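Local coordinates for insecticidal crystal protein Cry35Ab1 (Bacillus thuringiensis, PDB 4JP0) that serves as one component of a binary insecticidal toxin active on western corn rootworm, both components being needed for maximal toxicity, at residues Thr200-Ala214 against Ile310-Tyr323. Residues are numbered along the deposited sequence; the frame is centred on the assembly and turned at random.
Sequences TPYYILKKYQYWQRA and IGFLTITSLELYRY
Tyr210 swings its CG between its own backbone N and carbonyl carbon (chi1 50°), which lays the ring back over Ile315, with Ile315 CB 3.9 Å from the centroid of the Tyr210 ring in a CH-pi contact. Further along the same face, Lys206 sets CG beside its backbone N (chi1 -55°) and then runs fully extended, which carries its chain across Tyr321 at about a right angle and leaves NZ over that ring, a cation-pi pair with NZ 4.6 Å from the Tyr321 centroid. Lys206 NZ also donates a hydrogen bond to Tyr208 OH and forms a salt bridge with Glu327. Alongside, the Glu319 side chain crosses that of Tyr208 at about a right angle, with Glu319 OE1 3.4 Å from Tyr208 CE1, while Ser317 OG binds Glu319 OE2 on its anti lone pair, which helps fix the carboxylate.

On the other face, Gln209 NE2 donates to Thr316 OG1 at 3.1 Å, almost within its amide plane, and Thr314 OG1 sits over the Trp211 ring, 3.3 Å from Trp211 CH2. At the far end, Tyr323 N points straight at Thr200 OG1 (2.9 Å, 176°), a side-chain bond that ties the loop residue Thr200 to the end of strand 307-323.

The backbones form a regular antiparallel ladder in which hydrogen-bonded pairs, from Ile204 with Tyr321 to Gln212 with Leu313, alternate with non-hydrogen-bonded ones. These are the two central strands of a four-stranded antiparallel sheet of this toxin_10 protein: 174-182 flanks 202-221, 327-346 flanks 307-323, and helix 240-247 packs on Leu205, Leu318 and Leu320.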
loop_
_atom_site.group_PDB
_atom_site.type_symbol
_atom_site.label_atom_id
_atom_site.label_comp_id
_atom_site.label_asym_id
_atom_site.label_seq_id
_atom_site.Cartn_x
_atom_site.Cartn_y
_atom_site.Cartn_z
ATOM N N THR A 200 -9.200 -10.460 -10.762
ATOM C CA THR A 200 -8.559 -9.962 -9.576
ATOM C C THR A 200 -8.701 -8.437 -9.476
ATOM O O THR A 200 -7.755 -7.765 -9.466
ATOM C CB THR A 200 -7.063 -10.435 -9.463
ATOM O OG1 THR A 200 -6.456 -9.820 -8.359
ATOM C CG2 THR A 200 -6.288 -10.090 -10.692
ATOM N N PRO A 201 -9.931 -7.942 -9.450
ATOM C CA PRO A 201 -10.122 -6.480 -9.502
ATOM C C PRO A 201 -9.492 -5.783 -8.309
ATOM O O PRO A 201 -9.151 -4.621 -8.411
ATOM C CB PRO A 201 -11.651 -6.307 -9.488
ATOM C CG PRO A 201 -12.166 -7.645 -8.904
ATOM C CD PRO A 201 -11.223 -8.672 -9.458
ATOM N N TYR A 202 -9.394 -6.482 -7.183
ATOM C CA TYR A 202 -8.626 -5.958 -6.053
ATOM C C TYR A 202 -7.447 -6.830 -5.743
ATOM O O TYR A 202 -7.591 -8.049 -5.591
ATOM C CB TYR A 202 -9.479 -5.814 -4.796
ATOM C CG TYR A 202 -10.492 -4.707 -4.929
ATOM C CD1 TYR A 202 -11.772 -4.958 -5.466
ATOM C CD2 TYR A 202 -10.159 -3.398 -4.589
ATOM C CE1 TYR A 202 -12.735 -3.919 -5.601
ATOM C CE2 TYR A 202 -11.098 -2.368 -4.716
ATOM C CZ TYR A 202 -12.367 -2.631 -5.222
ATOM O OH TYR A 202 -13.231 -1.579 -5.368
ATOM N N TYR A 203 -6.271 -6.212 -5.650
ATOM C CA TYR A 203 -5.067 -6.950 -5.212
ATOM C C TYR A 203 -4.944 -6.804 -3.711
ATOM O O TYR A 203 -5.447 -5.830 -3.135
ATOM C CB TYR A 203 -3.804 -6.342 -5.859
ATOM C CG TYR A 203 -3.584 -6.794 -7.307
ATOM C CD1 TYR A 203 -4.530 -6.536 -8.289
ATOM C CD2 TYR A 203 -2.398 -7.478 -7.675
ATOM C CE1 TYR A 203 -4.344 -6.977 -9.613
ATOM C CE2 TYR A 203 -2.188 -7.890 -8.942
ATOM C CZ TYR A 203 -3.162 -7.633 -9.929
ATOM O OH TYR A 203 -2.932 -8.053 -11.210
ATOM N N ILE A 204 -4.234 -7.733 -3.065
ATOM C CA ILE A 204 -3.974 -7.666 -1.639
ATOM C C ILE A 204 -2.548 -7.181 -1.400
ATOM O O ILE A 204 -1.573 -7.750 -1.910
ATOM C CB ILE A 204 -4.143 -9.063 -1.010
ATOM C CG1 ILE A 204 -5.573 -9.535 -1.179
ATOM C CG2 ILE A 204 -3.840 -9.048 0.515
ATOM C CD1 ILE A 204 -5.738 -11.064 -0.887
ATOM N N LEU A 205 -2.433 -6.099 -0.656
ATOM C CA LEU A 205 -1.119 -5.553 -0.282
ATOM C C LEU A 205 -0.960 -5.762 1.257
ATOM O O LEU A 205 -1.769 -5.292 2.075
ATOM C CB LEU A 205 -1.033 -4.079 -0.704
ATOM C CG LEU A 205 0.210 -3.279 -0.317
ATOM C CD1 LEU A 205 1.503 -3.983 -0.757
ATOM C CD2 LEU A 205 0.129 -1.839 -0.875
ATOM N N LYS A 206 0.078 -6.509 1.626
ATOM C CA LYS A 206 0.318 -6.866 3.005
ATOM C C LYS A 206 1.582 -6.209 3.467
ATOM O O LYS A 206 2.511 -5.991 2.658
ATOM C CB LYS A 206 0.589 -8.364 3.096
ATOM C CG LYS A 206 -0.459 -9.250 2.498
ATOM C CD LYS A 206 -0.190 -10.692 2.918
ATOM C CE LYS A 206 -1.090 -11.661 2.189
ATOM N NZ LYS A 206 -0.930 -13.045 2.653
ATOM N N LYS A 207 1.614 -5.918 4.762
ATOM C CA LYS A 207 2.832 -5.439 5.433
ATOM C C LYS A 207 3.174 -6.344 6.612
ATOM O O LYS A 207 2.409 -6.407 7.585
ATOM C CB LYS A 207 2.712 -3.998 5.945
ATOM C CG LYS A 207 4.092 -3.429 6.297
ATOM C CD LYS A 207 4.071 -2.039 6.997
ATOM C CE LYS A 207 3.708 -2.149 8.482
ATOM N NZ LYS A 207 3.734 -0.814 9.175
ATOM N N TYR A 208 4.302 -7.052 6.516
ATOM C CA TYR A 208 4.792 -7.888 7.595
ATOM C C TYR A 208 5.967 -7.214 8.242
ATOM O O TYR A 208 6.732 -6.492 7.575
ATOM C CB TYR A 208 5.308 -9.215 7.060
ATOM C CG TYR A 208 4.245 -10.142 6.504
ATOM C CD1 TYR A 208 4.011 -10.245 5.127
ATOM C CD2 TYR A 208 3.473 -10.921 7.346
ATOM C CE1 TYR A 208 3.008 -11.109 4.629
ATOM C CE2 TYR A 208 2.501 -11.781 6.835
ATOM C CZ TYR A 208 2.278 -11.865 5.482
ATOM O OH TYR A 208 1.295 -12.742 4.996
ATOM N N GLN A 209 6.117 -7.436 9.544
ATOM C CA GLN A 209 7.319 -6.988 10.245
ATOM C C GLN A 209 7.821 -8.136 11.114
ATOM O O GLN A 209 7.055 -9.043 11.456
ATOM C CB GLN A 209 7.081 -5.722 11.058
ATOM C CG GLN A 209 6.852 -4.489 10.193
ATOM C CD GLN A 209 6.563 -3.255 11.024
ATOM O OE1 GLN A 209 5.826 -3.323 12.006
ATOM N NE2 GLN A 209 7.131 -2.112 10.621
ATOM N N TYR A 210 9.113 -8.107 11.406
ATOM C CA TYR A 210 9.782 -9.107 12.214
ATOM C C TYR A 210 11.205 -8.614 12.471
ATOM O O TYR A 210 11.659 -7.662 11.834
ATOM C CB TYR A 210 9.827 -10.460 11.497
ATOM C CG TYR A 210 10.337 -10.429 10.070
ATOM C CD1 TYR A 210 11.657 -10.750 9.765
ATOM C CD2 TYR A 210 9.480 -10.124 9.015
ATOM C CE1 TYR A 210 12.110 -10.745 8.417
ATOM C CE2 TYR A 210 9.920 -10.134 7.705
ATOM C CZ TYR A 210 11.209 -10.441 7.408
ATOM O OH TYR A 210 11.585 -10.414 6.079
ATOM N N TRP A 211 11.895 -9.249 13.404
ATOM C CA TRP A 211 13.280 -8.923 13.682
ATOM C C TRP A 211 14.195 -9.885 12.908
ATOM O O TRP A 211 13.821 -11.032 12.679
ATOM C CB TRP A 211 13.539 -9.086 15.184
ATOM C CG TRP A 211 12.834 -8.074 16.048
ATOM C CD1 TRP A 211 11.670 -8.249 16.755
ATOM C CD2 TRP A 211 13.257 -6.726 16.301
ATOM N NE1 TRP A 211 11.358 -7.099 17.448
ATOM C CE2 TRP A 211 12.307 -6.143 17.176
ATOM C CE3 TRP A 211 14.378 -5.965 15.922
ATOM C CZ2 TRP A 211 12.422 -4.830 17.648
ATOM C CZ3 TRP A 211 14.485 -4.620 16.395
ATOM C CH2 TRP A 211 13.519 -4.087 17.241
ATOM N N GLN A 212 15.392 -9.401 12.537
ATOM C CA GLN A 212 16.428 -10.156 11.854
ATOM C C GLN A 212 17.823 -9.636 12.254
ATOM O O GLN A 212 18.022 -8.439 12.374
ATOM C CB GLN A 212 16.267 -9.999 10.331
ATOM C CG GLN A 212 17.206 -10.860 9.501
ATOM C CD GLN A 212 16.911 -10.741 7.995
ATOM O OE1 GLN A 212 17.757 -10.265 7.218
ATOM N NE2 GLN A 212 15.713 -11.149 7.589
ATOM N N ARG A 213 18.770 -10.549 12.443
ATOM C CA ARG A 213 20.150 -10.224 12.770
ATOM C C ARG A 213 20.703 -9.208 11.781
ATOM O O ARG A 213 20.467 -9.318 10.595
ATOM C CB ARG A 213 20.973 -11.525 12.711
ATOM C CG ARG A 213 22.477 -11.366 12.555
ATOM C CD ARG A 213 23.218 -12.705 12.371
ATOM N NE ARG A 213 24.451 -12.541 11.601
ATOM C CZ ARG A 213 25.469 -13.399 11.617
ATOM N NH1 ARG A 213 25.412 -14.489 12.383
ATOM N NH2 ARG A 213 26.550 -13.169 10.874
ATOM N N ALA A 214 21.411 -8.198 12.270
ATOM C CA ALA A 214 22.031 -7.225 11.380
ATOM C C ALA A 214 23.367 -7.775 10.902
ATOM O O ALA A 214 24.223 -8.143 11.714
ATOM C CB ALA A 214 22.247 -5.943 12.095
ATOM N N ILE A 310 25.417 -9.010 19.522
ATOM C CA ILE A 310 24.826 -9.107 18.214
ATOM C C ILE A 310 23.701 -8.093 18.186
ATOM O O ILE A 310 23.129 -7.756 19.219
ATOM C CB ILE A 310 24.303 -10.532 17.935
ATOM C CG1 ILE A 310 23.906 -10.677 16.454
ATOM C CG2 ILE A 310 23.145 -10.843 18.833
ATOM C CD1 ILE A 310 23.737 -12.096 15.974
ATOM N N GLY A 311 23.356 -7.623 16.996
ATOM C CA GLY A 311 22.300 -6.651 16.865
ATOM C C GLY A 311 21.165 -7.114 15.974
ATOM O O GLY A 311 21.352 -7.968 15.098
ATOM N N PHE A 312 19.983 -6.569 16.234
ATOM C CA PHE A 312 18.820 -6.851 15.401
ATOM C C PHE A 312 18.186 -5.589 14.858
ATOM O O PHE A 312 18.280 -4.522 15.467
ATOM C CB PHE A 312 17.785 -7.615 16.206
ATOM C CG PHE A 312 18.257 -8.976 16.648
ATOM C CD1 PHE A 312 18.856 -9.156 17.887
ATOM C CD2 PHE A 312 18.104 -10.070 15.821
ATOM C CE1 PHE A 312 19.303 -10.386 18.290
ATOM C CE2 PHE A 312 18.527 -11.315 16.228
ATOM C CZ PHE A 312 19.125 -11.474 17.468
ATOM N N LEU A 313 17.534 -5.746 13.714
ATOM C CA LEU A 313 16.766 -4.692 13.048
ATOM C C LEU A 313 15.363 -5.193 12.799
ATOM O O LEU A 313 15.160 -6.391 12.574
ATOM C CB LEU A 313 17.396 -4.384 11.694
ATOM C CG LEU A 313 18.757 -3.693 11.795
ATOM C CD1 LEU A 313 19.525 -3.839 10.507
ATOM C CD2 LEU A 313 18.492 -2.205 12.132
ATOM N N THR A 314 14.400 -4.265 12.811
ATOM C CA THR A 314 13.038 -4.593 12.437
ATOM C C THR A 314 13.017 -4.543 10.938
ATOM O O THR A 314 13.415 -3.535 10.343
ATOM C CB THR A 314 12.038 -3.572 12.990
ATOM O OG1 THR A 314 11.928 -3.753 14.398
ATOM C CG2 THR A 314 10.611 -3.877 12.474
ATOM N N ILE A 315 12.601 -5.651 10.338
ATOM C CA ILE A 315 12.442 -5.739 8.903
ATOM C C ILE A 315 10.999 -5.453 8.565
ATOM O O ILE A 315 10.106 -5.881 9.284
ATOM C CB ILE A 315 12.774 -7.143 8.394
ATOM C CG1 ILE A 315 14.171 -7.593 8.841
ATOM C CG2 ILE A 315 12.704 -7.146 6.842
ATOM C CD1 ILE A 315 15.314 -6.735 8.238
ATOM N N THR A 316 10.766 -4.712 7.479
ATOM C CA THR A 316 9.390 -4.535 6.983
ATOM C C THR A 316 9.315 -5.149 5.601
ATOM O O THR A 316 10.134 -4.832 4.722
ATOM C CB THR A 316 9.035 -3.061 6.924
ATOM O OG1 THR A 316 9.010 -2.550 8.254
ATOM C CG2 THR A 316 7.581 -2.845 6.430
ATOM N N SER A 317 8.332 -6.015 5.375
ATOM C CA SER A 317 8.175 -6.644 4.074
ATOM C C SER A 317 6.813 -6.240 3.474
ATOM O O SER A 317 5.778 -6.561 4.018
ATOM C CB SER A 317 8.223 -8.175 4.213
ATOM O OG SER A 317 8.162 -8.795 2.935
ATOM N N LEU A 318 6.850 -5.526 2.361
ATOM C CA LEU A 318 5.635 -5.123 1.651
ATOM C C LEU A 318 5.464 -6.141 0.529
ATOM O O LEU A 318 6.393 -6.365 -0.249
ATOM C CB LEU A 318 5.847 -3.725 1.104
ATOM C CG LEU A 318 5.563 -2.662 2.167
ATOM C CD1 LEU A 318 5.801 -1.226 1.649
ATOM C CD2 LEU A 318 4.145 -2.813 2.613
ATOM N N GLU A 319 4.306 -6.789 0.445
ATOM C CA GLU A 319 4.131 -7.868 -0.532
ATOM C C GLU A 319 2.759 -7.724 -1.183
ATOM O O GLU A 319 1.769 -7.564 -0.508
ATOM C CB GLU A 319 4.240 -9.238 0.164
ATOM C CG GLU A 319 5.580 -9.462 0.883
ATOM C CD GLU A 319 5.601 -10.700 1.797
ATOM O OE1 GLU A 319 4.736 -11.576 1.687
ATOM O OE2 GLU A 319 6.502 -10.817 2.653
ATOM N N LEU A 320 2.728 -7.817 -2.498
ATOM C CA LEU A 320 1.520 -7.593 -3.264
ATOM C C LEU A 320 1.113 -8.860 -3.988
ATOM O O LEU A 320 1.954 -9.503 -4.645
ATOM C CB LEU A 320 1.791 -6.500 -4.293
ATOM C CG LEU A 320 0.624 -6.115 -5.192
ATOM C CD1 LEU A 320 -0.430 -5.400 -4.382
ATOM C CD2 LEU A 320 1.092 -5.201 -6.343
ATOM N N TYR A 321 -0.181 -9.180 -3.899
ATOM C CA TYR A 321 -0.741 -10.423 -4.437
ATOM C C TYR A 321 -1.975 -10.226 -5.313
ATOM O O TYR A 321 -2.869 -9.409 -4.976
ATOM C CB TYR A 321 -1.197 -11.310 -3.273
ATOM C CG TYR A 321 -0.091 -11.648 -2.273
ATOM C CD1 TYR A 321 0.288 -10.731 -1.298
ATOM C CD2 TYR A 321 0.583 -12.863 -2.332
ATOM C CE1 TYR A 321 1.275 -11.016 -0.408
ATOM C CE2 TYR A 321 1.586 -13.169 -1.404
ATOM C CZ TYR A 321 1.933 -12.233 -0.467
ATOM O OH TYR A 321 2.939 -12.504 0.453
ATOM N N ARG A 322 -2.006 -10.953 -6.437
ATOM C CA ARG A 322 -3.223 -11.081 -7.220
ATOM C C ARG A 322 -4.121 -11.962 -6.371
ATOM O O ARG A 322 -3.626 -12.776 -5.588
ATOM C CB ARG A 322 -3.004 -11.913 -8.456
ATOM C CG ARG A 322 -2.308 -11.302 -9.574
ATOM C CD ARG A 322 -2.470 -12.112 -10.872
ATOM N NE ARG A 322 -1.365 -11.774 -11.751
ATOM C CZ ARG A 322 -0.756 -12.607 -12.555
ATOM N NH1 ARG A 322 -1.147 -13.882 -12.634
ATOM N NH2 ARG A 322 0.250 -12.145 -13.293
ATOM N N TYR A 323 -5.432 -11.841 -6.513
ATOM C CA TYR A 323 -6.291 -12.754 -5.762
ATOM C C TYR A 323 -7.352 -13.315 -6.620
ATOM O O TYR A 323 -8.338 -12.561 -6.907
ATOM C CB TYR A 323 -6.992 -12.131 -4.565
ATOM C CG TYR A 323 -7.655 -13.238 -3.753
ATOM C CD1 TYR A 323 -6.927 -13.945 -2.813
ATOM C CD2 TYR A 323 -8.962 -13.645 -4.001
ATOM C CE1 TYR A 323 -7.481 -14.953 -2.078
ATOM C CE2 TYR A 323 -9.546 -14.698 -3.247
ATOM C CZ TYR A 323 -8.781 -15.339 -2.292
ATOM O OH TYR A 323 -9.276 -16.366 -1.512
HETATM O O HOH W 1 -9.780 -9.669 -6.010
#